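Local coordinates for aminotransferase, classes I and II (Silicibacter pomeroyi DSS-3, PDB 3H14), which probably catalyses the pyridoxal 5'-phosphate-dependent transfer of an amino group from L-aspartate to 2-oxoglutarate, giving oxaloacetate and L-glutamate, at residues 78-81 / 82-86; 279-282 / 283-286. All coordinates share one frame; numbering follows the deposited sequence.

Contact 1: residues 78-81 / 82-86; sequences ARLY and GEWYG
Leu-80 lies over one face of the Trp-84 indole, its CD1 3.8 Å from the centroid of the six-membered ring and only 4° off the ring normal, a CH-pi contact between residues one helical turn apart. With CG turned anti to the backbone N (chi1 170°), the leucine reaches forward along helix 71-85, and its other methyl, CD2, touches Trp-84 CE3 at 3.9 Å. The same turn is drawn together by the backbone bond from Trp-84 N to Leu-80 O, 2.7 Å long. Beyond the pair, Phe-232 touches Leu-80 and the Tyr-231 ring meets the indole edge-to-face. An alanine in place of Trp-84 would remove the indole and would probably leave Leu-80 CD1 without its aromatic cover and Tyr-231 without its ring partner.

Tyr-81 and Tyr-85 run side by side and point the same way, CD1 of Tyr-81 being 3.6 Å from CD2 of Tyr-85. Their planes are inclined by 31°, so the pair is oblique. Each hydroxyl is held separately: Tyr-81 OH bonds to Trp-241 NE1, and Tyr-85 OH to His-204 ND1.

On another flank Arg-79 forms an i to i+4 salt bridge with Glu-83, NE to OE2 at 3.1 Å. The carboxylate oxygen is approached from above its plane, and the N-H...O bond is moderately bent. Glu-83 OE1 bonds to a glycerol, probably from the crystallisation liquor. After Tyr-85 the helix ends as Gly-86 takes up positive phi, while Gly-86 N still bonds to Gly-82 O at 2.9 Å. The chemistry implies amphipathic last two turns: an ion pair on the exposed flank, with Leu-80 and Tyr-81 buried and the two tyrosines tied to other parts of the chain through their hydroxyls.

Contact 2: residues 279-282 / 283-286; sequences AELQ and ANLD
Asn-284 ND2 donates to two waters, and each water leads back to the preceding turn. Water 3, 3.2 Å from Asn-284 ND2, gives a hydrogen to Leu-281 O, a carbonyl that also receives the backbone N-H of Leu-285. Water 2 accepts from the same amide nitrogen and donates to Glu-280 OE2. The amide oxygen has its own relay: water 1 donates both to Asn-284 OD1, at 2.8 Å, and to Glu-280 OE2, at 2.9 Å. Two water bridges thus join one carboxylate oxygen to both ends of the asparagine amide. Glu-280 reaches them with an extended chain, CG anti to the backbone N (chi1 -175°), and its other oxygen, OE1, accepts from Arg-47 N.

The side chains meet at i to i+3 and i to i+4 spacing in the early turns of the long alpha-helix 278-302, in which the N-H groups of residues 283 to 286 each bond to the carbonyl four residues earlier. Of these, Asn-284 N to Glu-280 O is 3.0 Å long, nearly straight at 166° and in the carbonyl plane; Asp-286 N to Gln-282 O is 2.8 Å.

Gln-282 and Leu-285 lie alongside each other, pointing the same way, with OE1 of Gln-282 3.9 Å from CD2 of Leu-285. The glutamine chain is bent at chi2 (-78°), and its NE2 donates to Tyr-231 OH. Water 4 lies near both Gln-282 OE1 and Asp-286 OD1, extending the solvent contacts to the next turn. Leu-281 is buried and touches Tyr-231 and Phe-232, while its CD2 comes within 3.8 Å of Asn-284 ND2.

In the fold
Contact 1 and contact 2 are both local contacts between residues three or four apart within single helices, 71-85 and 278-302, and both are partly buried. Their centres are 19 Å apart and their nearest atoms about 6 Å, so they do not touch. The loop carrying Tyr-231 and Phe-232 touches both: it meets Trp-84 and Leu-80 in contact 1, Gln-282 and Leu-281 in contact 2. Their chemistry differs. At the end of its helix, contact 1 combines aromatic and aliphatic packing with a direct ion pair. Near the start of its helix, contact 2 joins polar side chains through water, with its buried leucines packed directly beside the amide groups of Asn-284 and Gln-282.

Contact 1: residues 78-81 / 82-86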
loop_
_atom_site.group_PDB
_atom_site.type_symbol
_atom_site.label_atom_id
_atom_site.label_comp_id
_atom_site.label_asym_id
_atom_site.label_seq_id
_atom_site.Cartn_x
_atom_site.Cartn_y
_atom_site.Cartn_z
ATOM N N ALA A 78 5.115 8.473 18.066
ATOM C CA ALA A 78 6.428 9.096 18.207
ATOM C C ALA A 78 7.443 8.114 18.789
ATOM O O ALA A 78 8.559 7.995 18.281
ATOM C CB ALA A 78 6.334 10.374 19.082
ATOM N N ARG A 79 7.037 7.369 19.821
ATOM C CA ARG A 79 7.874 6.315 20.412
ATOM C C ARG A 79 8.223 5.220 19.386
ATOM O O ARG A 79 9.347 4.711 19.362
ATOM C CB ARG A 79 7.159 5.711 21.628
ATOM C CG ARG A 79 7.897 4.583 22.345
ATOM C CD ARG A 79 7.194 4.234 23.660
ATOM N NE ARG A 79 6.999 2.790 23.815
ATOM C CZ ARG A 79 6.102 2.236 24.627
ATOM N NH1 ARG A 79 5.285 2.992 25.363
ATOM N NH2 ARG A 79 6.000 0.909 24.683
ATOM N N LEU A 80 7.257 4.854 18.537
ATOM C CA LEU A 80 7.513 3.888 17.462
ATOM C C LEU A 80 8.682 4.317 16.550
ATOM O O LEU A 80 9.494 3.475 16.130
ATOM C CB LEU A 80 6.211 3.618 16.655
ATOM C CG LEU A 80 6.301 2.818 15.339
ATOM C CD1 LEU A 80 5.040 2.004 15.073
ATOM C CD2 LEU A 80 6.579 3.720 14.178
ATOM N N TYR A 81 8.803 5.618 16.282
ATOM C CA TYR A 81 9.861 6.114 15.398
ATOM C C TYR A 81 11.241 5.937 16.010
ATOM O O TYR A 81 12.195 5.642 15.294
ATOM C CB TYR A 81 9.588 7.556 14.923
ATOM C CG TYR A 81 8.565 7.590 13.781
ATOM C CD1 TYR A 81 8.960 7.393 12.469
ATOM C CD2 TYR A 81 7.198 7.738 14.032
ATOM C CE1 TYR A 81 8.052 7.392 11.424
ATOM C CE2 TYR A 81 6.267 7.730 12.985
ATOM C CZ TYR A 81 6.705 7.547 11.678
ATOM O OH TYR A 81 5.798 7.549 10.623
ATOM N N GLY A 82 11.349 6.098 17.326
ATOM C CA GLY A 82 12.594 5.781 18.016
ATOM C C GLY A 82 12.900 4.286 17.994
ATOM O O GLY A 82 13.997 3.865 17.629
ATOM N N GLU A 83 11.915 3.487 18.375
ATOM C CA GLU A 83 12.115 2.060 18.519
ATOM C C GLU A 83 12.334 1.366 17.165
ATOM O O GLU A 83 13.167 0.484 17.063
ATOM C CB GLU A 83 10.938 1.446 19.281
ATOM C CG GLU A 83 10.881 1.905 20.739
ATOM C CD GLU A 83 9.740 1.307 21.536
ATOM O OE1 GLU A 83 8.896 0.579 20.964
ATOM O OE2 GLU A 83 9.668 1.584 22.757
ATOM N N TRP A 84 11.610 1.780 16.128
ATOM C CA TRP A 84 11.761 1.172 14.794
ATOM C C TRP A 84 12.921 1.747 13.959
ATOM O O TRP A 84 13.548 0.999 13.213
ATOM C CB TRP A 84 10.441 1.287 14.021
ATOM C CG TRP A 84 9.451 0.225 14.366
ATOM C CD1 TRP A 84 9.494 -0.625 15.417
ATOM C CD2 TRP A 84 8.256 -0.087 13.646
ATOM N NE1 TRP A 84 8.408 -1.455 15.402
ATOM C CE2 TRP A 84 7.636 -1.158 14.313
ATOM C CE3 TRP A 84 7.659 0.422 12.488
ATOM C CZ2 TRP A 84 6.436 -1.717 13.874
ATOM C CZ3 TRP A 84 6.490 -0.142 12.046
ATOM C CH2 TRP A 84 5.885 -1.198 12.740
ATOM N N TYR A 85 13.211 3.049 14.081
ATOM C CA TYR A 85 14.175 3.705 13.177
ATOM C C TYR A 85 15.324 4.473 13.853
ATOM O O TYR A 85 16.195 5.029 13.156
ATOM C CB TYR A 85 13.439 4.681 12.261
ATOM C CG TYR A 85 12.207 4.105 11.590
ATOM C CD1 TYR A 85 12.309 3.290 10.452
ATOM C CD2 TYR A 85 10.953 4.365 12.094
ATOM C CE1 TYR A 85 11.167 2.756 9.845
ATOM C CE2 TYR A 85 9.794 3.850 11.488
ATOM C CZ TYR A 85 9.913 3.039 10.368
ATOM O OH TYR A 85 8.773 2.526 9.784
ATOM N N GLY A 86 15.301 4.539 15.184
ATOM C CA GLY A 86 16.223 5.389 15.912
ATOM C C GLY A 86 16.028 6.847 15.566
ATOM O O GLY A 86 16.977 7.613 15.592
#

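Contact 2: residues 279-282 / 283-286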
loop_
_atom_site.group_PDB
_atom_site.type_symbol
_atom_site.label_atom_id
_atom_site.label_comp_id
_atom_site.label_asym_id
_atom_site.label_seq_id
_atom_site.Cartn_x
_atom_site.Cartn_y
_atom_site.Cartn_z
ATOM N N ALA A 279 3.385 -9.140 20.162
ATOM C CA ALA A 279 3.398 -10.603 20.027
ATOM C C ALA A 279 2.464 -11.096 18.933
ATOM O O ALA A 279 2.850 -11.920 18.107
ATOM C CB ALA A 279 3.050 -11.289 21.384
ATOM N N GLU A 280 1.213 -10.629 18.942
ATOM C CA GLU A 280 0.257 -11.065 17.947
ATOM C C GLU A 280 0.657 -10.578 16.568
ATOM O O GLU A 280 0.592 -11.330 15.619
ATOM C CB GLU A 280 -1.171 -10.606 18.262
ATOM C CG GLU A 280 -2.162 -11.161 17.300
ATOM C CD GLU A 280 -3.624 -10.860 17.652
ATOM O OE1 GLU A 280 -3.909 -10.544 18.820
ATOM O OE2 GLU A 280 -4.479 -10.919 16.730
ATOM N N LEU A 281 1.048 -9.322 16.461
ATOM C CA LEU A 281 1.387 -8.756 15.136
ATOM C C LEU A 281 2.631 -9.400 14.541
ATOM O O LEU A 281 2.746 -9.546 13.330
ATOM C CB LEU A 281 1.534 -7.247 15.215
ATOM C CG LEU A 281 0.290 -6.547 15.774
ATOM C CD1 LEU A 281 0.486 -5.071 15.894
ATOM C CD2 LEU A 281 -0.938 -6.857 14.971
ATOM N N GLN A 282 3.571 -9.800 15.381
ATOM C CA GLN A 282 4.725 -10.552 14.896
ATOM C C GLN A 282 4.339 -11.966 14.510
ATOM O O GLN A 282 4.966 -12.538 13.638
ATOM C CB GLN A 282 5.890 -10.522 15.912
ATOM C CG GLN A 282 6.545 -9.125 15.987
ATOM C CD GLN A 282 7.466 -8.871 14.833
ATOM O OE1 GLN A 282 8.100 -9.803 14.340
ATOM N NE2 GLN A 282 7.574 -7.613 14.401
ATOM N N ALA A 283 3.302 -12.528 15.138
ATOM C CA ALA A 283 2.792 -13.855 14.762
ATOM C C ALA A 283 2.204 -13.810 13.362
ATOM O O ALA A 283 2.434 -14.715 12.532
ATOM C CB ALA A 283 1.751 -14.313 15.741
ATOM N N ASN A 284 1.426 -12.760 13.100
ATOM C CA ASN A 284 0.932 -12.484 11.753
ATOM C C ASN A 284 2.103 -12.395 10.814
ATOM O O ASN A 284 2.058 -12.947 9.750
ATOM C CB ASN A 284 0.186 -11.156 11.678
ATOM C CG ASN A 284 -1.068 -11.103 12.545
ATOM O OD1 ASN A 284 -1.613 -12.120 12.968
ATOM N ND2 ASN A 284 -1.533 -9.889 12.798
ATOM N N LEU A 285 3.151 -11.671 11.179
ATOM C CA LEU A 285 4.324 -11.579 10.296
ATOM C C LEU A 285 5.040 -12.923 10.069
ATOM O O LEU A 285 5.549 -13.184 8.977
ATOM C CB LEU A 285 5.294 -10.542 10.807
ATOM C CG LEU A 285 6.493 -10.272 9.892
ATOM C CD1 LEU A 285 6.052 -9.798 8.516
ATOM C CD2 LEU A 285 7.409 -9.243 10.543
ATOM N N ASP A 286 5.083 -13.773 11.092
ATOM C CA ASP A 286 5.621 -15.142 10.928
ATOM C C ASP A 286 4.850 -15.896 9.861
ATOM O O ASP A 286 5.427 -16.636 9.063
ATOM C CB ASP A 286 5.593 -15.953 12.245
ATOM C CG ASP A 286 6.524 -15.397 13.320
ATOM O OD1 ASP A 286 7.519 -14.705 12.986
ATOM O OD2 ASP A 286 6.238 -15.627 14.518
HETATM O O HOH W 1 -3.732 -12.797 14.644
HETATM O O HOH W 2 -4.199 -9.162 14.174
HETATM O O HOH W 3 0.854 -7.996 11.692
HETATM O O HOH W 4 8.194 -12.070 12.620
#